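Local structure of first ORF in transposon ISC1904 (Sulfolobus solfataricus, 3ILX) at residues 34-42 / 51-59. The protein is of unknown function, though as a member of the serine resolvase family it probably binds DNA and takes part in strand exchange for transposition. Residues are numbered along the deposited sequence; the frame is centred on the assembly and turned at random.
Sequences YDLVITDIG and GFLKLLRMI
The carboxylate of Asp40 is the flat group of this contact, and its two oxygens meet the first turn of helix 50-60. Gly51 N donates to Asp40 OD1 on the syn side, a little out of the carboxylate plane, at 3.0 Å and 145°. Asp40 OD2 lies 2.7 Å from Phe52 N in a weak, bent bond and has a firmer partner in the hydroxyl of Tyr8 on strand 4-11. A short carboxylate suits a helix N-terminus, whose first N-H groups lack partners within the helix. An asparagine here would probably lose one of these two backbone acceptors and the negative charge that is likely to favour the helix N-terminus. Gly51 suits its place because a beta carbon there would collide with Ile38 CG2, Thr39 O and Asp40 OD2; Ile38 CG2 already presses to 3.5 Å from Gly51 CA, tighter than usual. With CG1 beside the backbone N (chi1 -72°), Ile38 sends CD1 to Leu55 CB, 4.0 Å away. Farther along, Leu36 CD2 touches Lys54 CE, the exposed lysine lending its aliphatic chain, and lies 4.2 Å from SE of selenomethionine Met58. Strand 36-41, outermost in the chain's parallel sheet, and helix segment 51-59 run at 139°, as befits the beta-alpha-beta crossover linking strands 36-41 and 64-69 in the resolvase N-terminal domain.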
ATOM      1  N   TYR A  34      -0.570  27.513   7.680  1.00 30.97           N
ATOM      2  CA  TYR A  34      -1.213  26.197   7.733  1.00 29.26           C
ATOM      3  C   TYR A  34      -2.348  26.281   8.711  1.00 28.86           C
ATOM      4  O   TYR A  34      -2.336  27.109   9.612  1.00 27.50           O
ATOM      5  CB  TYR A  34      -0.212  25.105   8.126  1.00 28.20           C
ATOM      6  CG  TYR A  34       0.559  25.455   9.354  1.00 28.00           C
ATOM      7  CD1 TYR A  34       0.167  24.989  10.616  1.00 26.55           C
ATOM      8  CD2 TYR A  34       1.679  26.282   9.264  1.00 29.38           C
ATOM      9  CE1 TYR A  34       0.881  25.346  11.764  1.00 26.58           C
ATOM     10  CE2 TYR A  34       2.392  26.637  10.387  1.00 29.41           C
ATOM     11  CZ  TYR A  34       1.998  26.173  11.626  1.00 29.26           C
ATOM     12  OH  TYR A  34       2.742  26.561  12.707  1.00 28.69           O
ATOM     13  N   ASP A  35      -3.326  25.403   8.518  1.00 29.04           N
ATOM     14  CA  ASP A  35      -4.535  25.364   9.340  1.00 29.06           C
ATOM     15  C   ASP A  35      -4.433  24.348  10.484  1.00 28.46           C
ATOM     16  O   ASP A  35      -4.876  24.601  11.577  1.00 27.73           O
ATOM     17  CB  ASP A  35      -5.727  25.072   8.437  1.00 29.00           C
ATOM     18  CG  ASP A  35      -5.998  26.216   7.482  1.00 30.32           C
ATOM     19  OD1 ASP A  35      -6.284  27.331   7.983  1.00 30.93           O
ATOM     20  OD2 ASP A  35      -5.877  26.021   6.250  1.00 30.88           O
ATOM     21  N   LEU A  36      -3.799  23.217  10.223  1.00 27.45           N
ATOM     22  CA  LEU A  36      -3.727  22.158  11.206  1.00 27.51           C
ATOM     23  C   LEU A  36      -2.424  21.359  11.031  1.00 26.80           C
ATOM     24  O   LEU A  36      -1.877  21.284   9.919  1.00 26.97           O
ATOM     25  CB  LEU A  36      -4.978  21.281  11.065  1.00 27.29           C
ATOM     26  CG  LEU A  36      -5.135  19.973  11.810  1.00 30.77           C
ATOM     27  CD1 LEU A  36      -5.664  20.221  13.211  1.00 33.25           C
ATOM     28  CD2 LEU A  36      -6.079  19.084  11.008  1.00 34.59           C
ATOM     29  N   VAL A  37      -1.924  20.810  12.140  1.00 25.96           N
ATOM     30  CA  VAL A  37      -0.811  19.874  12.171  1.00 25.83           C
ATOM     31  C   VAL A  37      -1.336  18.551  12.736  1.00 27.17           C
ATOM     32  O   VAL A  37      -1.942  18.523  13.808  1.00 26.84           O
ATOM     33  CB  VAL A  37       0.354  20.384  13.046  1.00 25.76           C
ATOM     34  CG1 VAL A  37       1.514  19.404  12.977  1.00 23.04           C
ATOM     35  CG2 VAL A  37       0.784  21.775  12.592  1.00 23.82           C
ATOM     36  N   ILE A  38      -1.166  17.476  11.973  1.00 27.26           N
ATOM     37  CA  ILE A  38      -1.620  16.163  12.399  1.00 27.22           C
ATOM     38  C   ILE A  38      -0.367  15.317  12.471  1.00 27.60           C
ATOM     39  O   ILE A  38       0.456  15.346  11.524  1.00 26.63           O
ATOM     40  CB  ILE A  38      -2.560  15.530  11.347  1.00 27.79           C
ATOM     41  CG1 ILE A  38      -3.928  16.217  11.322  1.00 27.65           C
ATOM     42  CG2 ILE A  38      -2.702  14.011  11.566  1.00 27.14           C
ATOM     43  CD1 ILE A  38      -4.815  15.737  10.166  1.00 25.34           C
ATOM     44  N   THR A  39      -0.186  14.600  13.581  1.00 26.78           N
ATOM     45  CA  THR A  39       1.025  13.777  13.743  1.00 27.84           C
ATOM     46  C   THR A  39       0.680  12.359  14.177  1.00 28.09           C
ATOM     47  O   THR A  39      -0.400  12.116  14.696  1.00 27.02           O
ATOM     48  CB  THR A  39       2.000  14.356  14.786  1.00 28.78           C
ATOM     49  OG1 THR A  39       1.387  14.347  16.081  1.00 28.88           O
ATOM     50  CG2 THR A  39       2.388  15.802  14.448  1.00 28.09           C
ATOM     51  N   ASP A  40       1.599  11.430  13.926  1.00 28.01           N
ATOM     52  CA  ASP A  40       1.433  10.045  14.316  1.00 27.74           C
ATOM     53  C   ASP A  40       2.792   9.514  14.725  1.00 27.19           C
ATOM     54  O   ASP A  40       3.828   9.889  14.127  1.00 26.70           O
ATOM     55  CB  ASP A  40       0.970   9.222  13.105  1.00 27.14           C
ATOM     56  CG  ASP A  40      -0.547   9.173  12.965  1.00 29.37           C
ATOM     57  OD1 ASP A  40      -1.227   8.982  13.986  1.00 27.15           O
ATOM     58  OD2 ASP A  40      -1.068   9.263  11.823  1.00 30.58           O
ATOM     59  N   ILE A  41       2.784   8.631  15.710  1.00 26.03           N
ATOM     60  CA  ILE A  41       3.960   7.859  16.046  1.00 27.31           C
ATOM     61  C   ILE A  41       3.581   6.429  15.719  1.00 27.78           C
ATOM     62  O   ILE A  41       2.699   5.858  16.346  1.00 27.17           O
ATOM     63  CB  ILE A  41       4.349   7.953  17.539  1.00 27.52           C
ATOM     64  CG1 ILE A  41       4.613   9.420  17.935  1.00 29.08           C
ATOM     65  CG2 ILE A  41       5.521   6.995  17.861  1.00 25.65           C
ATOM     66  CD1 ILE A  41       4.581   9.699  19.462  1.00 29.55           C
ATOM     67  N   GLY A  42       4.260   5.869  14.729  1.00 27.45           N
ATOM     68  CA  GLY A  42       4.015   4.514  14.279  1.00 27.46           C
ATOM     69  C   GLY A  42       4.553   4.406  12.873  1.00 27.42           C
ATOM     70  O   GLY A  42       5.032   5.376  12.316  1.00 25.78           O
ATOM     71  N   GLY A  51      -4.017   9.651  13.285  1.00 28.43           N
ATOM     72  CA  GLY A  51      -3.747  10.859  12.536  1.00 28.37           C
ATOM     73  C   GLY A  51      -4.000  10.623  11.050  1.00 28.04           C
ATOM     74  O   GLY A  51      -4.716  11.407  10.414  1.00 27.97           O
ATOM     75  N   PHE A  52      -3.428   9.548  10.496  1.00 27.31           N
ATOM     76  CA  PHE A  52      -3.521   9.284   9.048  1.00 26.74           C
ATOM     77  C   PHE A  52      -4.963   9.041   8.626  1.00 26.93           C
ATOM     78  O   PHE A  52      -5.381   9.509   7.564  1.00 26.39           O
ATOM     79  CB  PHE A  52      -2.662   8.073   8.686  1.00 27.46           C
ATOM     80  CG  PHE A  52      -2.888   7.528   7.289  1.00 27.85           C
ATOM     81  CD1 PHE A  52      -2.239   8.091   6.189  1.00 26.07           C
ATOM     82  CD2 PHE A  52      -3.664   6.378   7.096  1.00 28.24           C
ATOM     83  CE1 PHE A  52      -2.447   7.564   4.909  1.00 24.07           C
ATOM     84  CE2 PHE A  52      -3.828   5.836   5.844  1.00 26.69           C
ATOM     85  CZ  PHE A  52      -3.192   6.445   4.735  1.00 25.76           C
ATOM     86  N   LEU A  53      -5.699   8.302   9.463  1.00 25.56           N
ATOM     87  CA  LEU A  53      -7.117   8.031   9.236  1.00 26.84           C
ATOM     88  C   LEU A  53      -7.991   9.296   9.315  1.00 27.49           C
ATOM     89  O   LEU A  53      -8.863   9.489   8.458  1.00 28.30           O
ATOM     90  CB  LEU A  53      -7.632   6.955  10.193  1.00 25.36           C
ATOM     91  CG  LEU A  53      -7.082   5.557   9.956  1.00 24.53           C
ATOM     92  CD1 LEU A  53      -7.598   4.592  11.043  1.00 26.85           C
ATOM     93  CD2 LEU A  53      -7.477   5.076   8.545  1.00 24.47           C
ATOM     94  N   LYS A  54      -7.735  10.158  10.308  1.00 27.56           N
ATOM     95  CA  LYS A  54      -8.404  11.470  10.377  1.00 28.03           C
ATOM     96  C   LYS A  54      -8.154  12.235   9.068  1.00 28.04           C
ATOM     97  O   LYS A  54      -9.090  12.719   8.408  1.00 28.57           O
ATOM     98  CB  LYS A  54      -7.916  12.273  11.580  1.00 27.08           C
ATOM     99  CG  LYS A  54      -8.473  13.701  11.660  1.00 28.94           C
ATOM    100  CD  LYS A  54      -7.814  14.460  12.811  1.00 30.21           C
ATOM    101  CE  LYS A  54      -8.038  15.981  12.718  1.00 31.96           C
ATOM    102  NZ  LYS A  54      -9.467  16.284  12.984  1.00 31.52           N
ATOM    103  N   LEU A  55      -6.890  12.292   8.675  1.00 27.76           N
ATOM    104  CA  LEU A  55      -6.493  12.971   7.457  1.00 28.33           C
ATOM    105  C   LEU A  55      -7.193  12.426   6.204  1.00 27.94           C
ATOM    106  O   LEU A  55      -7.727  13.200   5.420  1.00 27.89           O
ATOM    107  CB  LEU A  55      -4.967  12.914   7.285  1.00 26.81           C
ATOM    108  CG  LEU A  55      -4.350  13.561   6.038  1.00 29.23           C
ATOM    109  CD1 LEU A  55      -4.815  15.021   5.809  1.00 28.99           C
ATOM    110  CD2 LEU A  55      -2.793  13.490   6.124  1.00 28.57           C
ATOM    111  N   LEU A  56      -7.125  11.108   5.996  1.00 27.81           N
ATOM    112  CA  LEU A  56      -7.745  10.461   4.835  1.00 26.40           C
ATOM    113  C   LEU A  56      -9.255  10.749   4.765  1.00 27.29           C
ATOM    114  O   LEU A  56      -9.804  11.005   3.682  1.00 27.21           O
ATOM    115  CB  LEU A  56      -7.515   8.938   4.894  1.00 26.32           C
ATOM    116  CG  LEU A  56      -8.204   8.038   3.872  1.00 23.37           C
ATOM    117  CD1 LEU A  56      -7.788   8.487   2.496  1.00 28.66           C
ATOM    118  CD2 LEU A  56      -7.787   6.572   4.089  1.00 24.35           C
ATOM    119  N   ARG A  57      -9.929  10.664   5.910  1.00 26.93           N
ATOM    120  CA  ARG A  57     -11.352  10.950   5.967  1.00 27.50           C
ATOM    121  C   ARG A  57     -11.634  12.417   5.671  1.00 28.02           C
ATOM    122  O   ARG A  57     -12.605  12.733   4.996  1.00 27.52           O
ATOM    123  CB  ARG A  57     -11.942  10.529   7.315  1.00 27.08           C
ATOM    124  CG  ARG A  57     -11.972   9.025   7.444  1.00 28.21           C
ATOM    125  CD  ARG A  57     -12.084   8.545   8.881  1.00 29.49           C
ATOM    126  NE  ARG A  57     -11.922   7.091   8.891  1.00 28.88           N
ATOM    127  CZ  ARG A  57     -11.703   6.349   9.970  1.00 28.66           C
ATOM    128  NH1 ARG A  57     -11.591   6.914  11.167  1.00 29.58           N
ATOM    129  NH2 ARG A  57     -11.593   5.035   9.849  1.00 27.20           N
HETATM  130  N   MSE A  58     -10.771  13.312   6.147  1.00 28.18           N
HETATM  131  CA  MSE A  58     -10.970  14.719   5.847  1.00 29.18           C
HETATM  132  C   MSE A  58     -10.843  15.001   4.345  1.00 29.17           C
HETATM  133  O   MSE A  58     -11.616  15.778   3.805  1.00 29.22           O
HETATM  134  CB  MSE A  58      -9.987  15.593   6.625  1.00 29.19           C
HETATM  135  CG  MSE A  58     -10.335  15.744   8.088  1.00 29.73           C
HETATM  136 SE   MSE A  58      -8.941  16.838   8.907  0.75 33.89          SE
HETATM  137  CE  MSE A  58      -9.638  18.598   8.389  1.00 31.41           C
ATOM    138  N   ILE A  59      -9.842  14.400   3.701  1.00 28.70           N
ATOM    139  CA  ILE A  59      -9.642  14.586   2.254  1.00 28.00           C
ATOM    140  C   ILE A  59     -10.886  14.110   1.513  1.00 27.71           C
ATOM    141  O   ILE A  59     -11.436  14.821   0.669  1.00 27.68           O
ATOM    142  CB  ILE A  59      -8.405  13.814   1.742  1.00 27.85           C
ATOM    143  CG1 ILE A  59      -7.124  14.406   2.328  1.00 28.04           C
ATOM    144  CG2 ILE A  59      -8.333  13.811   0.189  1.00 27.09           C
ATOM    145  CD1 ILE A  59      -5.884  13.489   2.205  1.00 26.41           C
TER